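Uncharacterized protein (Bacillus subtilis, PDB 5IHY) is of unknown function but is probably a metal-dependent phosphohydrolase of the HD-domain superfamily. Local coordinates at residues 10-15 with 89-94; 100-105 with 118-123; 129-134 with 174-179. All coordinates share one frame; numbering follows the deposited sequence.

Contact 1. Residues 10-15 with 89-94; sequences LKQADQ and FGIGKE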
loop_
_atom_site.group_PDB
_atom_site.type_symbol
_atom_site.label_atom_id
_atom_site.label_comp_id
_atom_site.label_asym_id
_atom_site.label_seq_id
_atom_site.Cartn_x
_atom_site.Cartn_y
_atom_site.Cartn_z
ATOM N N LEU B 10 19.787 29.936 -3.149
ATOM C CA LEU B 10 18.804 29.384 -4.085
ATOM C C LEU B 10 19.483 28.577 -5.195
ATOM O O LEU B 10 18.901 27.619 -5.718
ATOM C CB LEU B 10 17.912 30.492 -4.678
ATOM C CG LEU B 10 16.591 30.919 -3.999
ATOM C CD1 LEU B 10 15.542 29.796 -3.986
ATOM C CD2 LEU B 10 16.788 31.487 -2.582
ATOM N N LYS B 11 20.708 28.974 -5.547
ATOM C CA LYS B 11 21.533 28.232 -6.502
ATOM C C LYS B 11 22.036 26.908 -5.905
ATOM O O LYS B 11 21.914 25.849 -6.536
ATOM C CB LYS B 11 22.710 29.089 -6.976
ATOM N N GLN B 12 22.592 26.978 -4.692
ATOM C CA GLN B 12 23.120 25.806 -3.980
ATOM C C GLN B 12 22.047 24.744 -3.737
ATOM O O GLN B 12 22.254 23.567 -4.041
ATOM C CB GLN B 12 23.772 26.224 -2.659
ATOM C CG GLN B 12 25.099 26.957 -2.832
ATOM C CD GLN B 12 25.615 27.584 -1.549
ATOM O OE1 GLN B 12 24.879 27.747 -0.574
ATOM N NE2 GLN B 12 26.892 27.949 -1.549
ATOM N N ALA B 13 20.903 25.170 -3.200
ATOM C CA ALA B 13 19.752 24.285 -2.984
ATOM C C ALA B 13 19.322 23.587 -4.274
ATOM O O ALA B 13 18.960 22.411 -4.250
ATOM C CB ALA B 13 18.587 25.056 -2.382
ATOM N N ASP B 14 19.377 24.315 -5.391
ATOM C CA ASP B 14 19.063 23.752 -6.705
ATOM C C ASP B 14 20.117 22.737 -7.159
ATOM O O ASP B 14 19.772 21.706 -7.748
ATOM C CB ASP B 14 18.898 24.858 -7.756
ATOM C CG ASP B 14 18.001 24.436 -8.921
ATOM O OD1 ASP B 14 16.964 23.769 -8.680
ATOM O OD2 ASP B 14 18.324 24.784 -10.078
ATOM N N GLN B 15 21.389 23.032 -6.879
ATOM C CA GLN B 15 22.494 22.110 -7.169
ATOM C C GLN B 15 22.351 20.801 -6.388
ATOM O O GLN B 15 22.558 19.717 -6.941
ATOM C CB GLN B 15 23.848 22.758 -6.859
ATOM C CG GLN B 15 24.359 23.729 -7.918
ATOM C CD GLN B 15 25.659 24.423 -7.506
ATOM O OE1 GLN B 15 25.772 24.970 -6.404
ATOM N NE2 GLN B 15 26.645 24.406 -8.400
ATOM N N PHE B 89 30.178 22.235 -3.657
ATOM C CA PHE B 89 29.066 23.080 -4.090
ATOM C C PHE B 89 29.221 24.520 -3.598
ATOM O O PHE B 89 28.540 25.424 -4.084
ATOM C CB PHE B 89 27.709 22.496 -3.669
ATOM C CG PHE B 89 27.207 21.407 -4.578
ATOM C CD1 PHE B 89 27.346 21.514 -5.960
ATOM C CD2 PHE B 89 26.589 20.282 -4.058
ATOM C CE1 PHE B 89 26.880 20.507 -6.808
ATOM C CE2 PHE B 89 26.119 19.273 -4.894
ATOM C CZ PHE B 89 26.261 19.386 -6.269
ATOM N N GLY B 90 30.115 24.724 -2.633
ATOM C CA GLY B 90 30.468 26.065 -2.170
ATOM C C GLY B 90 29.980 26.409 -0.777
ATOM O O GLY B 90 30.299 27.477 -0.257
ATOM N N ILE B 91 29.223 25.496 -0.176
ATOM C CA ILE B 91 28.599 25.699 1.137
ATOM C C ILE B 91 29.650 25.887 2.232
ATOM O O ILE B 91 30.690 25.216 2.224
ATOM C CB ILE B 91 27.635 24.526 1.468
ATOM C CG1 ILE B 91 26.576 24.398 0.367
ATOM C CG2 ILE B 91 26.967 24.713 2.829
ATOM C CD1 ILE B 91 25.996 23.011 0.224
ATOM N N GLY B 92 29.380 26.813 3.154
ATOM C CA GLY B 92 30.340 27.195 4.196
ATOM C C GLY B 92 30.564 26.143 5.265
ATOM O O GLY B 92 29.794 25.178 5.370
ATOM N N LYS B 93 31.610 26.344 6.070
ATOM C CA LYS B 93 32.041 25.377 7.090
ATOM C C LYS B 93 31.030 25.140 8.211
ATOM O O LYS B 93 30.783 23.995 8.589
ATOM C CB LYS B 93 33.389 25.779 7.701
ATOM C CG LYS B 93 34.116 24.604 8.351
ATOM C CD LYS B 93 34.673 24.937 9.723
ATOM C CE LYS B 93 35.250 23.685 10.373
ATOM N NZ LYS B 93 35.895 23.949 11.690
ATOM N N GLU B 94 30.466 26.220 8.750
ATOM C CA GLU B 94 29.448 26.126 9.801
ATOM C C GLU B 94 28.230 25.325 9.334
ATOM O O GLU B 94 27.743 24.442 10.050
ATOM C CB GLU B 94 29.016 27.522 10.262
#
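Helix 9-23 meets the turn that joins helix 79-89 to helix 93-106, and the backbones come closest at Gln12 and Phe89, whose CA atoms lie 6.5 Å apart. Two glutamines one helical turn apart, Gln12 and Gln15, supply one side of the contact. Phe89, Gly90 and Ile91 supply the other. Gln15 lies over a face of the Phe89 ring. Its CB stands 4.0 Å from the ring centroid, 21° off the normal and offset toward the rim, which makes a CH-pi contact. The two side chains run antiparallel. The Gln15 amide lies near the CD1 corner of the ring, with Gln15 CD 3.7 Å from Phe89 CD1 and the amide plane tilted 44° to the ring. Farther along the ring, Phe89 CZ lies 3.8 Å from Gln15 O.

Gly90 leaves the helix with positive phi (110°) in a Schellman motif, closed by two backbone bonds to the preceding turn. Gly92 then takes the N-cap position of helix 93-106. Any side chain at Gly90 would press on the carbonyl O of Phe89, which only glycine avoids.

Gln12 reaches this turn with its chain extended beyond CG. Gln12 NE2 comes to rest 3.5 Å from Gly90 C, and Gln12 CD packs against Ile91 CG1 at 3.8 Å. No hydrogen bond links the two segments, so both amides make van der Waals contact here. Ile91 is the buried residue of the contact. It also touches Ile16 of helix 9-23 and Phe55 of helix 54-63. Phe89 shares Ile16, and Gln12 shares Phe55.

Contact 2. Residues 100-105 with 118-123; sequences IHIITK and PLSIEG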
loop_
_atom_site.group_PDB
_atom_site.type_symbol
_atom_site.label_atom_id
_atom_site.label_comp_id
_atom_site.label_asym_id
_atom_site.label_seq_id
_atom_site.Cartn_x
_atom_site.Cartn_y
_atom_site.Cartn_z
ATOM N N ILE B 100 26.024 17.649 8.661
ATOM C CA ILE B 100 26.642 16.374 9.037
ATOM C C ILE B 100 26.196 15.881 10.426
ATOM O O ILE B 100 25.888 14.703 10.592
ATOM C CB ILE B 100 28.200 16.441 8.934
ATOM C CG1 ILE B 100 28.644 16.585 7.465
ATOM C CG2 ILE B 100 28.864 15.235 9.599
ATOM C CD1 ILE B 100 28.067 15.532 6.482
ATOM N N HIS B 101 26.154 16.785 11.403
ATOM C CA HIS B 101 25.628 16.465 12.725
ATOM C C HIS B 101 24.216 15.879 12.655
ATOM O O HIS B 101 23.914 14.894 13.329
ATOM C CB HIS B 101 25.628 17.697 13.632
ATOM C CG HIS B 101 26.996 18.207 13.967
ATOM N ND1 HIS B 101 27.274 19.550 14.104
ATOM C CD2 HIS B 101 28.164 17.555 14.186
ATOM C CE1 HIS B 101 28.553 19.703 14.402
ATOM N NE2 HIS B 101 29.116 18.509 14.454
ATOM N N ILE B 102 23.360 16.481 11.831
ATOM C CA ILE B 102 21.976 16.025 11.702
ATOM C C ILE B 102 21.895 14.617 11.109
ATOM O O ILE B 102 21.198 13.748 11.648
ATOM C CB ILE B 102 21.114 17.014 10.877
ATOM C CG1 ILE B 102 20.971 18.346 11.622
ATOM C CG2 ILE B 102 19.735 16.422 10.571
ATOM C CD1 ILE B 102 20.416 19.484 10.758
ATOM N N ILE B 103 22.615 14.395 10.014
ATOM C CA ILE B 103 22.513 13.133 9.293
ATOM C C ILE B 103 23.166 11.945 10.028
ATOM O O ILE B 103 22.739 10.801 9.858
ATOM C CB ILE B 103 22.973 13.255 7.806
ATOM C CG1 ILE B 103 24.486 13.460 7.692
ATOM C CG2 ILE B 103 22.216 14.387 7.105
ATOM C CD1 ILE B 103 25.014 13.344 6.266
ATOM N N THR B 104 24.177 12.222 10.852
ATOM C CA THR B 104 24.818 11.177 11.662
ATOM C C THR B 104 24.004 10.824 12.906
ATOM O O THR B 104 23.967 9.663 13.319
ATOM C CB THR B 104 26.251 11.550 12.098
ATOM O OG1 THR B 104 26.252 12.858 12.683
ATOM C CG2 THR B 104 27.192 11.522 10.912
ATOM N N LYS B 105 23.354 11.828 13.493
ATOM C CA LYS B 105 22.539 11.631 14.695
ATOM C C LYS B 105 21.219 10.920 14.390
ATOM O O LYS B 105 20.616 10.316 15.275
ATOM C CB LYS B 105 22.306 12.956 15.433
ATOM C CG LYS B 105 23.569 13.512 16.104
ATOM C CD LYS B 105 23.300 14.752 16.941
ATOM C CE LYS B 105 24.573 15.242 17.608
ATOM N NZ LYS B 105 24.317 16.034 18.845
ATOM N N PRO B 118 19.376 14.030 21.286
ATOM C CA PRO B 118 20.637 14.670 20.884
ATOM C C PRO B 118 20.550 15.575 19.648
ATOM O O PRO B 118 21.518 16.275 19.340
ATOM C CB PRO B 118 21.577 13.484 20.632
ATOM C CG PRO B 118 20.685 12.329 20.372
ATOM C CD PRO B 118 19.436 12.561 21.151
ATOM N N LEU B 119 19.405 15.571 18.961
ATOM C CA LEU B 119 19.205 16.403 17.771
ATOM C C LEU B 119 19.043 17.877 18.125
ATOM O O LEU B 119 18.407 18.215 19.123
ATOM C CB LEU B 119 17.969 15.950 16.980
ATOM C CG LEU B 119 17.876 14.569 16.325
ATOM C CD1 LEU B 119 16.460 14.328 15.825
ATOM C CD2 LEU B 119 18.870 14.402 15.182
ATOM N N SER B 120 19.620 18.750 17.298
ATOM C CA SER B 120 19.339 20.187 17.376
ATOM C C SER B 120 17.904 20.467 16.891
ATOM O O SER B 120 17.211 19.558 16.424
ATOM C CB SER B 120 20.363 20.990 16.562
ATOM O OG SER B 120 20.320 20.652 15.187
ATOM N N ILE B 121 17.456 21.715 17.014
ATOM C CA ILE B 121 16.110 22.086 16.565
ATOM C C ILE B 121 15.906 21.722 15.084
ATOM O O ILE B 121 14.849 21.222 14.705
ATOM C CB ILE B 121 15.763 23.588 16.889
ATOM C CG1 ILE B 121 14.308 23.922 16.534
ATOM C CG2 ILE B 121 16.739 24.566 16.223
ATOM C CD1 ILE B 121 13.287 23.363 17.511
ATOM N N GLU B 122 16.945 21.933 14.277
ATOM C CA GLU B 122 16.954 21.571 12.854
ATOM C C GLU B 122 16.806 20.061 12.624
ATOM O O GLU B 122 16.078 19.629 11.735
ATOM C CB GLU B 122 18.240 22.071 12.180
ATOM C CG GLU B 122 18.292 23.573 11.918
ATOM C CD GLU B 122 18.656 24.386 13.147
ATOM O OE1 GLU B 122 19.348 23.853 14.050
ATOM O OE2 GLU B 122 18.251 25.569 13.206
ATOM N N GLY B 123 17.509 19.268 13.427
ATOM C CA GLY B 123 17.414 17.813 13.357
ATOM C C GLY B 123 16.035 17.324 13.750
ATOM O O GLY B 123 15.444 16.489 13.060
#
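Lys105 starts with CG anti to its carbonyl carbon (chi1 -70°) and then runs extended, which carries its ammonium to Pro118. Lys105 NZ donates a hydrogen bond to Pro118 O at 2.9 Å. The C=O...N angle is 140°, and the donor is tilted 31° from the carbonyl plane. The chain lies along this carbonyl before it ends: Lys105 CD is 3.4 Å from Pro118 O. At its base, Lys105 CB packs on Leu119 CD2 at 3.7 Å. A methionine in its place would probably leave Pro118 O without this donor, and the carbonyl less firmly fixed.

Ile102 works one turn earlier. Its CD1 meets Glu122 CB at 3.7 Å, with the two side chains crossing at about a right angle. Its CG2 lies 3.9 Å from Gly123 CA. A side chain at Gly123 would collide with Leu119 CD2 of its own segment, and would also point toward Ile102. The Glu122 carboxylate turns elsewhere, to Asp53 N and, in a salt bridge, to Arg98. Ile102 also touches Ile56 and Ala60 of helix 54-63. Ser120 is the N-cap of helix 121-132. Helix 93-106 thus packs on the first turn of helix 121-132 and on the loop leading into it, within the all-helical HD domain.

Contact 3. Residues 129-134 with 174-179; sequences ADRLDA and DMMNTD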
loop_
_atom_site.group_PDB
_atom_site.type_symbol
_atom_site.label_atom_id
_atom_site.label_comp_id
_atom_site.label_asym_id
_atom_site.label_seq_id
_atom_site.Cartn_x
_atom_site.Cartn_y
_atom_site.Cartn_z
ATOM N N ALA B 129 9.216 15.526 10.188
ATOM C CA ALA B 129 8.701 15.435 8.827
ATOM C C ALA B 129 8.746 13.978 8.373
ATOM O O ALA B 129 7.777 13.467 7.796
ATOM C CB ALA B 129 9.496 16.320 7.881
ATOM N N ASP B 130 9.868 13.318 8.663
ATOM C CA ASP B 130 10.066 11.907 8.348
ATOM C C ASP B 130 8.996 10.986 8.943
ATOM O O ASP B 130 8.486 10.089 8.263
ATOM C CB ASP B 130 11.430 11.463 8.855
ATOM C CG ASP B 130 12.133 10.588 7.883
ATOM O OD1 ASP B 130 12.943 11.126 7.104
ATOM O OD2 ASP B 130 11.857 9.371 7.878
ATOM N N ARG B 131 8.671 11.210 10.212
ATOM C CA ARG B 131 7.645 10.427 10.887
ATOM C C ARG B 131 6.231 10.757 10.406
ATOM O O ARG B 131 5.371 9.873 10.344
ATOM C CB ARG B 131 7.763 10.583 12.403
ATOM C CG ARG B 131 9.015 9.932 12.961
ATOM C CD ARG B 131 8.852 9.621 14.429
ATOM N NE ARG B 131 9.266 10.744 15.262
ATOM C CZ ARG B 131 10.438 10.815 15.885
ATOM N NH1 ARG B 131 11.318 9.823 15.781
ATOM N NH2 ARG B 131 10.724 11.878 16.618
ATOM N N LEU B 132 6.000 12.022 10.061
ATOM C CA LEU B 132 4.716 12.435 9.508
ATOM C C LEU B 132 4.439 11.777 8.156
ATOM O O LEU B 132 3.287 11.432 7.859
ATOM C CB LEU B 132 4.610 13.956 9.409
ATOM C CG LEU B 132 4.277 14.712 10.701
ATOM C CD1 LEU B 132 4.566 16.193 10.540
ATOM C CD2 LEU B 132 2.829 14.496 11.129
ATOM N N ASP B 133 5.493 11.574 7.360
ATOM C CA ASP B 133 5.362 10.919 6.054
ATOM C C ASP B 133 5.033 9.432 6.170
ATOM O O ASP B 133 4.643 8.801 5.184
ATOM C CB ASP B 133 6.621 11.102 5.195
ATOM C CG ASP B 133 6.311 11.089 3.700
ATOM O OD1 ASP B 133 5.400 11.829 3.282
ATOM O OD2 ASP B 133 6.971 10.346 2.939
ATOM N N ALA B 134 5.188 8.883 7.375
ATOM C CA ALA B 134 4.886 7.478 7.626
ATOM C C ALA B 134 3.484 7.248 8.202
ATOM O O ALA B 134 3.107 6.108 8.472
ATOM C CB ALA B 134 5.954 6.855 8.528
ATOM N N ASP B 174 2.889 9.875 19.396
ATOM C CA ASP B 174 3.420 10.127 20.738
ATOM C C ASP B 174 4.948 10.223 20.780
ATOM O O ASP B 174 5.541 10.318 21.849
ATOM C CB ASP B 174 2.906 9.061 21.719
ATOM C CG ASP B 174 1.413 9.202 22.004
ATOM O OD1 ASP B 174 0.981 10.298 22.428
ATOM O OD2 ASP B 174 0.667 8.216 21.801
HETATM N N MSE B 175 5.576 10.218 19.609
HETATM C CA MSE B 175 7.028 10.284 19.497
HETATM C C MSE B 175 7.501 11.524 18.744
HETATM O O MSE B 175 8.701 11.696 18.522
HETATM C CB MSE B 175 7.565 9.018 18.823
HETATM C CG MSE B 175 7.756 7.840 19.773
HETATM SE SE MSE B 175 7.796 6.107 18.855
HETATM C CE MSE B 175 9.234 6.451 17.561
HETATM N N MSE B 176 6.557 12.382 18.353
HETATM C CA MSE B 176 6.877 13.638 17.664
HETATM C C MSE B 176 7.744 14.517 18.555
HETATM O O MSE B 176 7.631 14.461 19.779
HETATM C CB MSE B 176 5.599 14.388 17.262
HETATM C CG MSE B 176 4.737 13.677 16.218
HETATM SE SE MSE B 176 5.698 13.339 14.549
HETATM C CE MSE B 176 4.513 11.982 13.807
ATOM N N ASN B 177 8.619 15.315 17.946
ATOM C CA ASN B 177 9.524 16.177 18.714
ATOM C C ASN B 177 8.994 17.588 18.935
ATOM O O ASN B 177 9.176 18.152 20.011
ATOM C CB ASN B 177 10.900 16.255 18.052
ATOM C CG ASN B 177 11.656 14.946 18.116
ATOM O OD1 ASN B 177 11.948 14.431 19.201
ATOM N ND2 ASN B 177 12.004 14.410 16.954
ATOM N N THR B 178 8.341 18.152 17.921
ATOM C CA THR B 178 7.932 19.556 17.959
ATOM C C THR B 178 6.423 19.732 18.124
ATOM O O THR B 178 5.643 18.863 17.733
ATOM C CB THR B 178 8.428 20.317 16.700
ATOM O OG1 THR B 178 7.859 19.728 15.517
ATOM C CG2 THR B 178 9.951 20.268 16.610
ATOM N N ASP B 179 6.017 20.861 18.703
ATOM C CA ASP B 179 4.593 21.151 18.922
ATOM C C ASP B 179 3.763 21.221 17.633
ATOM O O ASP B 179 2.597 20.812 17.622
ATOM C CB ASP B 179 4.415 22.433 19.740
ATOM C CG ASP B 179 4.424 22.180 21.244
ATOM O OD1 ASP B 179 4.384 20.997 21.662
ATOM O OD2 ASP B 179 4.464 23.171 22.010
#
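Arg131 reaches from helix 121-132 to the loop before helix 179-202. Its CB packs on CE of the selenomethionine Met176 at 3.8 Å, with SE a little farther off. The chain bends at chi3 (-89°), which swings the guanidinium over to the loop backbone. Met175 O sits over one face of that group, 3.4 Å from Arg131 NE and 2.8 Å from NH2. The angles are poor for hydrogen bonds, so this is contact over a face. At the tip, Arg131 NH2 lies 2.9 Å from Asn177 ND2. Both are donors; the guanidinium and amide planes are 56° apart, and Asn177 lies at the guanidinium edge. The two nitrogens share acceptors instead: Gln127 OE1 takes a hydrogen bond from each. Asp128 OD1 accepts another from Asn177 and makes a long, weak ion pair with Arg131.

Leu132 CD2 meets the same Met176 CE at 4.0 Å. Leu132 also touches Leu42 and Ile46 of helix 33-49. Next to Arg131 in sequence is Asp130, whose OD1 is hydrogen-bonded to His64 NE2. Asp130 and His64, with His35 and Asp65, resemble the H...HD...D metal-site signature, though they bind no metal here; the contact probably borders that site.

In the fold
From the N terminus, helix 9-23 comes first. Contact 1 closes a loop of 73 residues by bringing the turn after helix 79-89 back to it. Helix 93-106 follows directly from that turn, and contact 2 closes a short loop of 12 residues between it and the start of helix 121-132. Contact 3 begins near the other end of helix 121-132 and closes 39 residues, tying that helix to the loop that leads into helix 179-202. The three loops follow in series and none nests or crosses. Contacts 1 and 2 share helix 93-106, and contacts 2 and 3 share helix 121-132. Contact 1 lies at the surface, while contact 3 is nearest the centre of the chain.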